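Local structure of N-methyltransferase (Streptoalloteichus sp. ATCC 53650, 5BSZ) at residues A32-V37 / A63-H68; E43-A48 / V107-C112; A122-L127 / A213-A218; G153-G158 / D183-E188. The protein probably transfers a methyl group from S-adenosylmethionine to a sugar amine, consistent with a part in making the trideoxysugar of kedarcidin. One frame throughout, in Å; residues are numbered along the deposited sequence.

Interactions 1 and 2 share helix 30-44 and lie close together, their centres about 12 Å apart. Interaction 1 sets the first half of that helix against helix 60-65, and interaction 2 ties the turn after it to the lead-in of strand 110-113. Helix 124-135, which follows that strand, carries interaction 3 to helix 213-222. The four-stranded antiparallel sheet lies in sequence between those two helices, and interaction 4 joins it to the loop that precedes it, about 17 Å from interaction 3 by centres and on the opposite side of the chain's centre from interactions 1 and 2. The first three thus knit the Rossmann-like methyltransferase core, while the fourth shapes the thymidine pocket.

Interaction 1. Residues A32-V37 / A63-H68; sequences AEAEWV and AHLVEH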
loop_
_atom_site.group_PDB
_atom_site.type_symbol
_atom_site.label_atom_id
_atom_site.label_comp_id
_atom_site.label_asym_id
_atom_site.label_seq_id
_atom_site.Cartn_x
_atom_site.Cartn_y
_atom_site.Cartn_z
ATOM N N ALA A 32 13.599 30.738 -17.907
ATOM C CA ALA A 32 14.583 31.423 -17.073
ATOM C C ALA A 32 15.844 30.586 -17.005
ATOM O O ALA A 32 16.932 31.111 -17.079
ATOM C CB ALA A 32 14.099 31.617 -15.629
ATOM N N GLU A 33 15.686 29.294 -16.783
ATOM C CA GLU A 33 16.838 28.419 -16.559
ATOM C C GLU A 33 17.644 28.240 -17.855
ATOM O O GLU A 33 18.865 28.311 -17.809
ATOM C CB GLU A 33 16.406 27.086 -15.930
ATOM C CG GLU A 33 15.721 27.197 -14.564
ATOM C CD GLU A 33 15.192 25.886 -13.991
ATOM O OE1 GLU A 33 14.933 24.936 -14.759
ATOM O OE2 GLU A 33 14.968 25.821 -12.755
ATOM N N ALA A 34 16.963 28.017 -18.982
ATOM C CA ALA A 34 17.642 27.993 -20.275
ATOM C C ALA A 34 18.431 29.281 -20.501
ATOM O O ALA A 34 19.554 29.276 -20.995
ATOM C CB ALA A 34 16.651 27.748 -21.382
ATOM N N GLU A 35 17.839 30.397 -20.093
ATOM C CA GLU A 35 18.512 31.688 -20.161
ATOM C C GLU A 35 19.791 31.766 -19.345
ATOM O O GLU A 35 20.821 32.318 -19.830
ATOM C CB GLU A 35 17.498 32.812 -19.838
ATOM C CG GLU A 35 18.041 34.234 -19.796
ATOM C CD GLU A 35 18.770 34.637 -21.060
ATOM O OE1 GLU A 35 19.717 35.458 -20.936
ATOM O OE2 GLU A 35 18.507 34.052 -22.149
ATOM N N TRP A 36 19.775 31.241 -18.108
ATOM C CA TRP A 36 21.053 31.156 -17.390
ATOM C C TRP A 36 22.155 30.528 -18.224
ATOM O O TRP A 36 23.277 31.021 -18.291
ATOM C CB TRP A 36 21.011 30.328 -16.114
ATOM C CG TRP A 36 19.979 30.696 -15.110
ATOM C CD1 TRP A 36 19.405 31.921 -14.915
ATOM C CD2 TRP A 36 19.396 29.809 -14.142
ATOM N NE1 TRP A 36 18.464 31.839 -13.901
ATOM C CE2 TRP A 36 18.468 30.569 -13.386
ATOM C CE3 TRP A 36 19.581 28.456 -13.830
ATOM C CZ2 TRP A 36 17.726 30.021 -12.346
ATOM C CZ3 TRP A 36 18.831 27.906 -12.780
ATOM C CH2 TRP A 36 17.932 28.691 -12.054
ATOM N N VAL A 37 21.847 29.376 -18.808
ATOM C CA VAL A 37 22.837 28.616 -19.560
ATOM C C VAL A 37 23.310 29.452 -20.770
ATOM O O VAL A 37 24.509 29.629 -20.971
ATOM C CB VAL A 37 22.246 27.273 -20.073
ATOM C CG1 VAL A 37 23.272 26.551 -20.958
ATOM C CG2 VAL A 37 21.840 26.378 -18.897
ATOM N N ALA A 63 14.384 22.377 -25.712
ATOM C CA ALA A 63 13.412 23.021 -26.596
ATOM C C ALA A 63 13.573 24.528 -26.549
ATOM O O ALA A 63 13.444 25.196 -27.579
ATOM C CB ALA A 63 11.986 22.583 -26.264
ATOM N N HIS A 64 13.922 25.076 -25.382
ATOM C CA HIS A 64 14.371 26.466 -25.344
ATOM C C HIS A 64 15.743 26.732 -25.904
ATOM O O HIS A 64 15.977 27.715 -26.609
ATOM C CB HIS A 64 14.264 27.059 -23.930
ATOM C CG HIS A 64 12.858 27.045 -23.406
ATOM N ND1 HIS A 64 12.034 28.138 -23.469
ATOM C CD2 HIS A 64 12.114 26.051 -22.868
ATOM C CE1 HIS A 64 10.856 27.839 -22.950
ATOM N NE2 HIS A 64 10.879 26.573 -22.582
ATOM N N LEU A 65 16.690 25.890 -25.575
ATOM C CA LEU A 65 18.045 26.186 -25.941
ATOM C C LEU A 65 18.335 26.068 -27.451
ATOM O O LEU A 65 19.227 26.741 -27.957
ATOM C CB LEU A 65 18.932 25.269 -25.149
ATOM C CG LEU A 65 19.049 25.735 -23.672
ATOM C CD1 LEU A 65 19.466 24.515 -22.877
ATOM C CD2 LEU A 65 20.082 26.810 -23.446
ATOM N N VAL A 66 17.585 25.233 -28.156
ATOM C CA VAL A 66 17.938 24.903 -29.509
ATOM C C VAL A 66 17.848 26.104 -30.442
ATOM O O VAL A 66 18.536 26.096 -31.456
ATOM C CB VAL A 66 17.134 23.750 -30.180
ATOM C CG1 VAL A 66 17.419 22.413 -29.542
ATOM C CG2 VAL A 66 15.648 24.095 -30.355
ATOM N N GLU A 67 17.026 27.105 -30.144
ATOM C CA GLU A 67 17.013 28.331 -30.973
ATOM C C GLU A 67 18.401 28.967 -31.006
ATOM O O GLU A 67 18.863 29.550 -32.008
ATOM C CB GLU A 67 16.063 29.383 -30.395
ATOM C CG GLU A 67 14.897 28.862 -29.575
ATOM C CD GLU A 67 13.904 29.972 -29.259
ATOM O OE1 GLU A 67 12.759 29.613 -28.928
ATOM O OE2 GLU A 67 14.252 31.183 -29.360
ATOM N N HIS A 68 19.089 28.860 -29.875
ATOM C CA HIS A 68 20.392 29.523 -29.760
ATOM C C HIS A 68 21.510 28.573 -30.096
ATOM O O HIS A 68 22.573 28.999 -30.548
ATOM C CB HIS A 68 20.520 30.136 -28.350
ATOM C CG HIS A 68 19.386 31.060 -28.032
ATOM N ND1 HIS A 68 19.158 32.215 -28.759
ATOM C CD2 HIS A 68 18.343 30.950 -27.166
ATOM C CE1 HIS A 68 18.054 32.801 -28.319
ATOM N NE2 HIS A 68 17.552 32.064 -27.343
#
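Ala34 pushes its single methyl between two neighbours on the facing helix: its CB lies 3.6 Å from CB of His64 and 3.9 Å from CG of Leu65. Leu65 then spreads the contact along helix 30-44. Its CD2 methyl sits 3.5 Å from the carbonyl O of Ala34 and 4.0 Å from CB of Val37, so that one branch spans two residues three apart in the sequence, on the same side of the helix. The Val37 and Leu65 side chains cross at about a right angle, with CG1 of Val37 also near that methyl. The CB of Leu65 does not itself point at helix 30-44; a first torsion of -76° sets CG beside the backbone N, and from there CD2 is carried across. Because alanine is so small, the two backbones draw near, with CA of Ala34 and CA of Leu65 6.0 Å apart. His64 comes closest through its CB, and its side chain also packs on Phe30 and Ala31 of the same helix.

Polar links frame the apolar patch. Glu33 accepts a hydrogen bond from His61 of helix 60-65 through OE1 and forms a salt bridge with Lys28 through OE2, and it also touches Thr115 of the S-adenosylhomocysteine site. The Val37 side chain is about 9 Å from the bound S-adenosylhomocysteine. A helix before the first strand of the core sheet, 50-54, packed against the helix that follows that strand is characteristic of the Rossmann-like fold of class I methyltransferases.

Interaction 2. Residues E43-A48 / V107-C112; sequences ERRPGA and VFDAVC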
loop_
_atom_site.group_PDB
_atom_site.type_symbol
_atom_site.label_atom_id
_atom_site.label_comp_id
_atom_site.label_asym_id
_atom_site.label_seq_id
_atom_site.Cartn_x
_atom_site.Cartn_y
_atom_site.Cartn_z
ATOM N N GLU A 43 28.706 34.612 -22.777
ATOM C CA GLU A 43 29.745 35.458 -22.187
ATOM C C GLU A 43 31.135 34.904 -22.370
ATOM O O GLU A 43 32.071 35.680 -22.457
ATOM C CB GLU A 43 29.631 35.678 -20.669
ATOM C CG GLU A 43 28.414 36.441 -20.209
ATOM C CD GLU A 43 28.322 36.551 -18.680
ATOM O OE1 GLU A 43 28.678 35.631 -17.913
ATOM O OE2 GLU A 43 27.796 37.568 -18.220
ATOM N N ARG A 44 31.295 33.588 -22.283
ATOM C CA ARG A 44 32.621 32.982 -22.250
ATOM C C ARG A 44 32.980 32.463 -23.657
ATOM O O ARG A 44 34.132 32.204 -23.928
ATOM C CB ARG A 44 32.675 31.849 -21.223
ATOM C CG ARG A 44 32.794 32.278 -19.749
ATOM C CD ARG A 44 32.047 31.315 -18.781
ATOM N NE ARG A 44 32.088 31.920 -17.450
ATOM C CZ ARG A 44 31.242 32.863 -17.073
ATOM N NH1 ARG A 44 30.201 33.193 -17.836
ATOM N NH2 ARG A 44 31.408 33.428 -15.908
ATOM N N ARG A 45 31.982 32.291 -24.511
ATOM C CA ARG A 45 32.129 31.637 -25.817
ATOM C C ARG A 45 31.100 32.241 -26.746
ATOM O O ARG A 45 30.018 31.696 -26.980
ATOM C CB ARG A 45 32.005 30.122 -25.740
ATOM C CG ARG A 45 32.784 29.497 -26.900
ATOM C CD ARG A 45 33.081 28.039 -26.705
ATOM N NE ARG A 45 33.477 27.299 -27.908
ATOM C CZ ARG A 45 34.733 27.021 -28.252
ATOM N NH1 ARG A 45 34.951 26.291 -29.313
ATOM N NH2 ARG A 45 35.764 27.418 -27.537
ATOM N N PRO A 46 31.426 33.434 -27.276
ATOM C CA PRO A 46 30.441 34.247 -28.003
ATOM C C PRO A 46 29.825 33.566 -29.231
ATOM O O PRO A 46 28.688 33.854 -29.631
ATOM C CB PRO A 46 31.236 35.511 -28.364
ATOM C CG PRO A 46 32.317 35.580 -27.342
ATOM C CD PRO A 46 32.671 34.161 -26.997
ATOM N N GLY A 47 30.602 32.714 -29.866
ATOM C CA GLY A 47 30.119 32.049 -31.067
ATOM C C GLY A 47 29.488 30.703 -30.769
ATOM O O GLY A 47 29.206 29.973 -31.706
ATOM N N ALA A 48 29.258 30.354 -29.493
ATOM C CA ALA A 48 28.832 28.978 -29.135
ATOM C C ALA A 48 27.569 28.580 -29.890
ATOM O O ALA A 48 26.563 29.321 -29.869
ATOM C CB ALA A 48 28.567 28.900 -27.629
ATOM N N VAL A 107 32.540 16.589 -29.536
ATOM C CA VAL A 107 32.478 17.676 -28.602
ATOM C C VAL A 107 31.399 18.669 -28.996
ATOM O O VAL A 107 30.814 18.604 -30.083
ATOM C CB VAL A 107 33.860 18.330 -28.393
ATOM C CG1 VAL A 107 34.847 17.254 -27.923
ATOM C CG2 VAL A 107 34.351 19.011 -29.673
ATOM N N PHE A 108 31.155 19.584 -28.063
ATOM C CA PHE A 108 30.116 20.583 -28.143
ATOM C C PHE A 108 30.718 21.861 -27.577
ATOM O O PHE A 108 31.596 21.773 -26.737
ATOM C CB PHE A 108 28.916 20.196 -27.273
ATOM C CG PHE A 108 28.244 18.927 -27.677
ATOM C CD1 PHE A 108 28.726 17.719 -27.241
ATOM C CD2 PHE A 108 27.101 18.938 -28.425
ATOM C CE1 PHE A 108 28.100 16.531 -27.575
ATOM C CE2 PHE A 108 26.505 17.758 -28.809
ATOM C CZ PHE A 108 26.977 16.558 -28.398
ATOM N N ASP A 109 30.231 23.038 -27.990
ATOM C CA ASP A 109 30.697 24.298 -27.404
ATOM C C ASP A 109 30.355 24.430 -25.901
ATOM O O ASP A 109 31.082 25.051 -25.155
ATOM C CB ASP A 109 30.054 25.483 -28.122
ATOM C CG ASP A 109 30.502 25.560 -29.612
ATOM O OD1 ASP A 109 31.665 25.227 -29.811
ATOM O OD2 ASP A 109 29.700 25.826 -30.529
ATOM N N ALA A 110 29.238 23.841 -25.498
ATOM C CA ALA A 110 28.775 23.858 -24.080
ATOM C C ALA A 110 28.181 22.510 -23.660
ATOM O O ALA A 110 27.548 21.790 -24.462
ATOM C CB ALA A 110 27.707 24.906 -23.912
ATOM N N VAL A 111 28.387 22.171 -22.393
ATOM C CA VAL A 111 27.718 21.008 -21.778
ATOM C C VAL A 111 27.018 21.505 -20.488
ATOM O O VAL A 111 27.611 22.208 -19.635
ATOM C CB VAL A 111 28.721 19.874 -21.495
ATOM C CG1 VAL A 111 28.076 18.697 -20.761
ATOM C CG2 VAL A 111 29.382 19.321 -22.775
ATOM N N CYS A 112 25.753 21.132 -20.321
ATOM C CA CYS A 112 25.087 21.478 -19.069
ATOM C C CYS A 112 24.459 20.271 -18.390
ATOM O O CYS A 112 24.140 19.239 -19.013
ATOM C CB CYS A 112 24.089 22.625 -19.266
ATOM S SG CYS A 112 22.733 22.258 -20.405
#
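In the Rossmann-like core, a type I turn from Arg45 to Ala48 leads from helix 30-44 to the first strand of the sheet, and here Arg45 and Ala48 meet Asp109, just ahead of strand 110-113. The turn is closed by the backbone bond from Ala48 N to Arg45 O, 2.9 Å long. Arg45 stretches out from CG to NE and presents the edge of its guanidinium to a single carboxylate oxygen: NE lies 3.3 Å from OD1 of Asp109, with an angle of 151° at the hydrogen, and NH1 lies 3.5 Å from the same OD1. Both bonds are weak. The two planes are 41° apart, so this is a skewed salt bridge in which one oxygen is shared, not the flat side-on pairing of two nitrogens with two oxygens. NH2 of Arg45 reaches Val140 O weakly.

The other oxygen of Asp109 has a firmer task, since OD2 accepts the backbone N-H of Arg49. CB of Asp109 rests 3.8 Å from CB of Ala48; with CG beside the backbone N (chi1 -65°), OD2 lies 3.5 Å from Ala48 C. An alanine in place of Asp109 would keep the CB contact but would probably leave the Arg49 amide without its acceptor and NE and NH1 of Arg45 without their carboxylate.

Around the pair, Ser50 OG accepts from Asp109 N, Val143 bonds to the Asp109 backbone, and Arg45 packs on Pro139. Asp109 therefore stands where strands 50-54 and 143-146 flank strand 110-113, while Val41 of helix 30-44 covers both Ala48 and Ala110.

Interaction 3. Residues A122-L127 / A213-A218; sequences ADTAEL and AEDYLA
Asp215 reaches from the first turn of helix 213-222 to the start of helix 124-135, where Thr124 and Leu127 receive it. Its CB is 4.0 Å from CD2 of Leu127, the apolar part of the approach. A first torsion of -80° lays CG beside the backbone N and carries the carboxylate toward Thr124, so that CG comes within 3.7 Å of OG1. At the tip, OD2 accepts a hydrogen bond from Thr124 OG1, 3.0 Å away. The hydroxyl comes from above the carboxylate, 64° out of its plane, and the two side chains cross at about a right angle. The nearby start of helix 124-135 is likely to favour the negative charge.

The two helices belong to the Rossmann-like methyltransferase core: one follows strand 110-113, the other precedes strand 225-230, and in class I enzymes their counterparts pack together against the same face of the sheet. Between them in sequence this protein carries its four-stranded antiparallel sheet.

Leu127 fills the inner side of the contact with both methyls. CD2 rests 3.6 Å from the carbonyl O of Asp215, and CD1 meets CE1 of Tyr216 at 4.2 Å, approaching the ring obliquely. Tyr216 in turn stacks with Phe241 and is hydrogen-bonded through its OH to the backbone N of Trp149. At the beginning of helix 124-135, Asp123 is the N-cap, its OD1 taking the amide of Glu126 at 2.8 Å. Beyond it the assembly closes in: OE2 of Glu126 bonds to the N of Gly1 in a second subunit, while Asp123 packs on Asp123 of a third subunit.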
loop_
_atom_site.group_PDB
_atom_site.type_symbol
_atom_site.label_atom_id
_atom_site.label_comp_id
_atom_site.label_asym_id
_atom_site.label_seq_id
_atom_site.Cartn_x
_atom_site.Cartn_y
_atom_site.Cartn_z
ATOM N N ALA A 122 26.833 9.756 -5.786
ATOM C CA ALA A 122 26.729 9.339 -4.385
ATOM C C ALA A 122 27.874 9.853 -3.503
ATOM O O ALA A 122 27.702 9.932 -2.292
ATOM C CB ALA A 122 26.609 7.834 -4.313
ATOM N N ASP A 123 29.007 10.238 -4.095
ATOM C CA ASP A 123 30.193 10.686 -3.330
ATOM C C ASP A 123 31.067 11.519 -4.256
ATOM O O ASP A 123 30.778 11.651 -5.460
ATOM C CB ASP A 123 30.988 9.504 -2.752
ATOM C CG ASP A 123 31.389 8.489 -3.831
ATOM O OD1 ASP A 123 31.860 8.874 -4.931
ATOM O OD2 ASP A 123 31.187 7.281 -3.619
ATOM N N THR A 124 32.089 12.132 -3.676
ATOM C CA THR A 124 32.968 13.054 -4.399
ATOM C C THR A 124 33.669 12.451 -5.604
ATOM O O THR A 124 33.846 13.110 -6.644
ATOM C CB THR A 124 34.008 13.623 -3.406
ATOM O OG1 THR A 124 33.290 14.271 -2.353
ATOM C CG2 THR A 124 34.851 14.656 -4.076
ATOM N N ALA A 125 34.101 11.203 -5.463
ATOM C CA ALA A 125 34.720 10.488 -6.543
ATOM C C ALA A 125 33.755 10.348 -7.722
ATOM O O ALA A 125 34.143 10.616 -8.866
ATOM C CB ALA A 125 35.251 9.125 -6.087
ATOM N N GLU A 126 32.510 9.955 -7.455
ATOM C CA GLU A 126 31.504 9.844 -8.506
ATOM C C GLU A 126 31.113 11.186 -9.133
ATOM O O GLU A 126 30.935 11.306 -10.370
ATOM C CB GLU A 126 30.239 9.120 -7.968
ATOM C CG GLU A 126 29.393 8.586 -9.113
ATOM C CD GLU A 126 28.302 7.641 -8.646
ATOM O OE1 GLU A 126 27.792 7.854 -7.517
ATOM O OE2 GLU A 126 27.936 6.736 -9.436
ATOM N N LEU A 127 31.059 12.230 -8.317
ATOM C CA LEU A 127 30.871 13.569 -8.820
ATOM C C LEU A 127 31.966 13.935 -9.830
ATOM O O LEU A 127 31.680 14.409 -10.960
ATOM C CB LEU A 127 30.832 14.569 -7.653
ATOM C CG LEU A 127 30.720 16.048 -7.933
ATOM C CD1 LEU A 127 29.378 16.285 -8.601
ATOM C CD2 LEU A 127 30.933 16.907 -6.694
ATOM N N ALA A 213 30.253 23.442 -1.702
ATOM C CA ALA A 213 30.840 24.199 -2.818
ATOM C C ALA A 213 32.199 23.686 -3.236
ATOM O O ALA A 213 32.436 23.560 -4.439
ATOM C CB ALA A 213 30.898 25.697 -2.458
ATOM N N GLU A 214 33.087 23.348 -2.284
ATOM C CA GLU A 214 34.478 22.991 -2.630
ATOM C C GLU A 214 34.512 21.762 -3.515
ATOM O O GLU A 214 35.474 21.573 -4.287
ATOM C CB GLU A 214 35.366 22.533 -1.448
ATOM C CG GLU A 214 35.294 23.219 -0.109
ATOM C CD GLU A 214 34.041 22.930 0.697
ATOM O OE1 GLU A 214 33.990 22.055 1.608
ATOM O OE2 GLU A 214 33.143 23.747 0.466
ATOM N N ASP A 215 33.572 20.837 -3.273
ATOM C CA ASP A 215 33.602 19.546 -3.975
ATOM C C ASP A 215 33.274 19.764 -5.459
ATOM O O ASP A 215 33.798 19.071 -6.339
ATOM C CB ASP A 215 32.560 18.590 -3.398
ATOM C CG ASP A 215 33.019 17.934 -2.111
ATOM O OD1 ASP A 215 34.111 18.344 -1.666
ATOM O OD2 ASP A 215 32.336 17.000 -1.614
ATOM N N TYR A 216 32.384 20.714 -5.728
ATOM C CA TYR A 216 31.994 20.987 -7.143
ATOM C C TYR A 216 33.146 21.678 -7.881
ATOM O O TYR A 216 33.489 21.384 -9.014
ATOM C CB TYR A 216 30.804 21.927 -7.134
ATOM C CG TYR A 216 29.425 21.253 -6.858
ATOM C CD1 TYR A 216 28.779 20.497 -7.835
ATOM C CD2 TYR A 216 28.770 21.406 -5.637
ATOM C CE1 TYR A 216 27.543 19.876 -7.593
ATOM C CE2 TYR A 216 27.515 20.797 -5.392
ATOM C CZ TYR A 216 26.907 20.054 -6.394
ATOM O OH TYR A 216 25.693 19.486 -6.177
ATOM N N LEU A 217 33.752 22.646 -7.202
ATOM C CA LEU A 217 34.853 23.420 -7.781
ATOM C C LEU A 217 36.020 22.479 -8.038
ATOM O O LEU A 217 36.622 22.538 -9.112
ATOM C CB LEU A 217 35.281 24.557 -6.849
ATOM C CG LEU A 217 34.250 25.665 -6.715
ATOM C CD1 LEU A 217 34.658 26.570 -5.542
ATOM C CD2 LEU A 217 34.145 26.515 -7.966
ATOM N N ALA A 218 36.275 21.587 -7.080
ATOM C CA ALA A 218 37.335 20.595 -7.173
ATOM C C ALA A 218 37.170 19.660 -8.350
ATOM O O ALA A 218 38.137 19.313 -9.047
ATOM C CB ALA A 218 37.446 19.764 -5.906
#

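Interaction 4. Residues G153-G158 / D183-E188; sequences GTFLDG and DVSRHE. With THM (thymidine), chain G.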
loop_
_atom_site.group_PDB
_atom_site.type_symbol
_atom_site.label_atom_id
_atom_site.label_comp_id
_atom_site.label_asym_id
_atom_site.label_seq_id
_atom_site.Cartn_x
_atom_site.Cartn_y
_atom_site.Cartn_z
ATOM N N GLY A 153 25.098 23.263 4.007
ATOM C CA GLY A 153 24.746 24.586 4.576
ATOM C C GLY A 153 23.407 25.139 4.155
ATOM O O GLY A 153 22.640 25.696 4.967
ATOM N N THR A 154 23.073 24.915 2.881
ATOM C CA THR A 154 21.951 25.584 2.279
ATOM C C THR A 154 20.699 24.721 2.201
ATOM O O THR A 154 19.624 25.228 1.950
ATOM C CB THR A 154 22.313 26.157 0.893
ATOM O OG1 THR A 154 22.930 25.146 0.086
ATOM C CG2 THR A 154 23.329 27.347 1.051
ATOM N N PHE A 155 20.807 23.416 2.391
ATOM C CA PHE A 155 19.604 22.595 2.383
ATOM C C PHE A 155 18.739 22.991 3.569
ATOM O O PHE A 155 19.248 23.155 4.666
ATOM C CB PHE A 155 19.954 21.118 2.444
ATOM C CG PHE A 155 18.752 20.220 2.473
ATOM C CD1 PHE A 155 18.009 20.004 1.307
ATOM C CD2 PHE A 155 18.308 19.680 3.655
ATOM C CE1 PHE A 155 16.859 19.225 1.335
ATOM C CE2 PHE A 155 17.188 18.854 3.678
ATOM C CZ PHE A 155 16.455 18.633 2.523
ATOM N N LEU A 156 17.438 23.125 3.336
ATOM C CA LEU A 156 16.509 23.571 4.367
ATOM C C LEU A 156 15.671 22.398 4.779
ATOM O O LEU A 156 15.015 21.832 3.961
ATOM C CB LEU A 156 15.586 24.669 3.812
ATOM C CG LEU A 156 16.367 25.945 3.494
ATOM C CD1 LEU A 156 15.410 26.987 2.917
ATOM C CD2 LEU A 156 17.211 26.460 4.683
ATOM N N ASP A 157 15.699 22.052 6.054
ATOM C CA ASP A 157 14.841 21.035 6.641
ATOM C C ASP A 157 13.412 21.589 6.647
ATOM O O ASP A 157 13.197 22.795 6.592
ATOM C CB ASP A 157 15.331 20.770 8.073
ATOM C CG ASP A 157 16.841 20.545 8.119
ATOM O OD1 ASP A 157 17.242 19.505 7.571
ATOM O OD2 ASP A 157 17.632 21.392 8.624
ATOM N N GLY A 158 12.444 20.700 6.643
ATOM C CA GLY A 158 11.031 21.068 6.758
ATOM C C GLY A 158 10.280 21.282 5.452
ATOM O O GLY A 158 9.172 21.794 5.460
ATOM N N ASP A 183 24.892 13.342 4.836
ATOM C CA ASP A 183 25.053 14.302 3.736
ATOM C C ASP A 183 24.183 13.968 2.504
ATOM O O ASP A 183 24.573 14.276 1.391
ATOM C CB ASP A 183 26.527 14.503 3.347
ATOM C CG ASP A 183 27.127 13.269 2.671
ATOM O OD1 ASP A 183 26.583 12.189 2.930
ATOM O OD2 ASP A 183 28.115 13.310 1.891
ATOM N N VAL A 184 22.995 13.415 2.717
ATOM C CA VAL A 184 21.977 13.097 1.710
ATOM C C VAL A 184 20.670 13.787 2.004
ATOM O O VAL A 184 20.291 13.952 3.163
ATOM C CB VAL A 184 21.848 11.541 1.609
ATOM C CG1 VAL A 184 20.510 11.019 1.082
ATOM C CG2 VAL A 184 23.007 11.015 0.834
ATOM N N SER A 185 20.001 14.346 1.002
ATOM C CA SER A 185 18.594 14.738 1.172
ATOM C C SER A 185 17.726 13.619 0.549
ATOM O O SER A 185 18.044 13.070 -0.500
ATOM C CB SER A 185 18.299 16.093 0.568
ATOM O OG SER A 185 18.622 16.183 -0.828
ATOM N N ARG A 186 16.724 13.189 1.297
ATOM C CA ARG A 186 15.814 12.150 0.900
ATOM C C ARG A 186 14.464 12.730 0.605
ATOM O O ARG A 186 13.849 13.425 1.434
ATOM C CB ARG A 186 15.703 11.104 2.001
ATOM C CG ARG A 186 14.747 9.973 1.681
ATOM C CD ARG A 186 15.116 8.738 2.496
ATOM N NE ARG A 186 16.366 8.119 2.033
ATOM C CZ ARG A 186 16.906 7.049 2.569
ATOM N NH1 ARG A 186 16.319 6.461 3.602
ATOM N NH2 ARG A 186 17.971 6.502 2.031
ATOM N N HIS A 187 14.014 12.472 -0.609
ATOM C CA HIS A 187 12.818 13.108 -1.165
ATOM C C HIS A 187 11.693 12.096 -1.361
ATOM O O HIS A 187 11.838 11.081 -2.070
ATOM C CB HIS A 187 13.187 13.791 -2.516
ATOM C CG HIS A 187 14.201 14.859 -2.326
ATOM N ND1 HIS A 187 13.863 16.192 -2.203
ATOM C CD2 HIS A 187 15.544 14.788 -2.153
ATOM C CE1 HIS A 187 14.956 16.893 -1.960
ATOM N NE2 HIS A 187 15.987 16.065 -1.915
ATOM N N GLU A 188 10.568 12.324 -0.691
ATOM C CA GLU A 188 9.398 11.441 -0.885
ATOM C C GLU A 188 8.313 12.163 -1.657
ATOM O O GLU A 188 7.966 13.307 -1.300
ATOM C CB GLU A 188 8.804 11.108 0.442
ATOM C CG GLU A 188 9.610 10.251 1.330
ATOM C CD GLU A 188 9.124 10.297 2.765
ATOM O OE1 GLU A 188 9.340 11.330 3.452
ATOM O OE2 GLU A 188 8.549 9.278 3.200
HETATM O "O5'" THM G . 12.274 22.458 -4.290
HETATM C "C5'" THM G . 12.057 22.090 -2.912
HETATM C "C4'" THM G . 13.342 21.561 -2.265
HETATM O "O4'" THM G . 14.172 22.724 -2.254
HETATM C "C3'" THM G . 13.252 21.081 -0.789
HETATM O "O3'" THM G . 13.713 19.722 -0.629
HETATM C "C2'" THM G . 14.093 22.039 0.078
HETATM C "C1'" THM G . 14.871 22.801 -1.009
HETATM N N1 THM G . 15.306 24.194 -0.816
HETATM C C2 THM G . 16.488 24.229 -0.053
HETATM O O2 THM G . 16.891 23.133 0.365
HETATM N N3 THM G . 17.135 25.354 0.243
HETATM C C4 THM G . 16.707 26.526 -0.226
HETATM O O4 THM G . 17.342 27.599 0.042
HETATM C C5 THM G . 15.481 26.512 -1.050
HETATM C C5M THM G . 15.047 27.873 -1.528
HETATM C C6 THM G . 14.818 25.326 -1.347
#
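The Phe155 ring carries the CB of Ser185 over one face, a CH-pi contact 3.9 Å from the ring centroid and 28° off its normal, while O2 of the bound thymidine and CE1 of His187 approach it obliquely. The imidazole of His187 works through its edge: Ser185 OG lies in its plane, hydrogen-bonded to NE2 at 2.9 Å, and thymidine O3' is 3.4 Å from CE1. Phe155 and His187 line the thymidine pocket, with Ser185 behind them in the second shell, where the loop after strand 143-146 passes strand 184-195 of the antiparallel sheet. Phe155 gets there by extending CG anti to its own amide nitrogen (chi1 179°), which sends the ring across to the strand while its backbone stays beside the base. Ser185 OG is also hydrogen-bonded to Trp149 NE1, so His187 is held through a serine that is itself fixed.

An alanine at Phe155 would probably leave Ser185 CB without its aromatic face and open a gap between the base and the strand.

The base is read by the backbone: thymidine N3 donates to Thr154 O at 3.0 Å, nearly straight at 178°, and Leu156 N donates to O2, also at 3.0 Å. Ser178 and Arg237 add further hydrogen bonds to the nucleoside. Leu156 folds over one face of the pyrimidine, its CG 3.4 Å from N3 and its CD1 methyl 3.4 Å from C4.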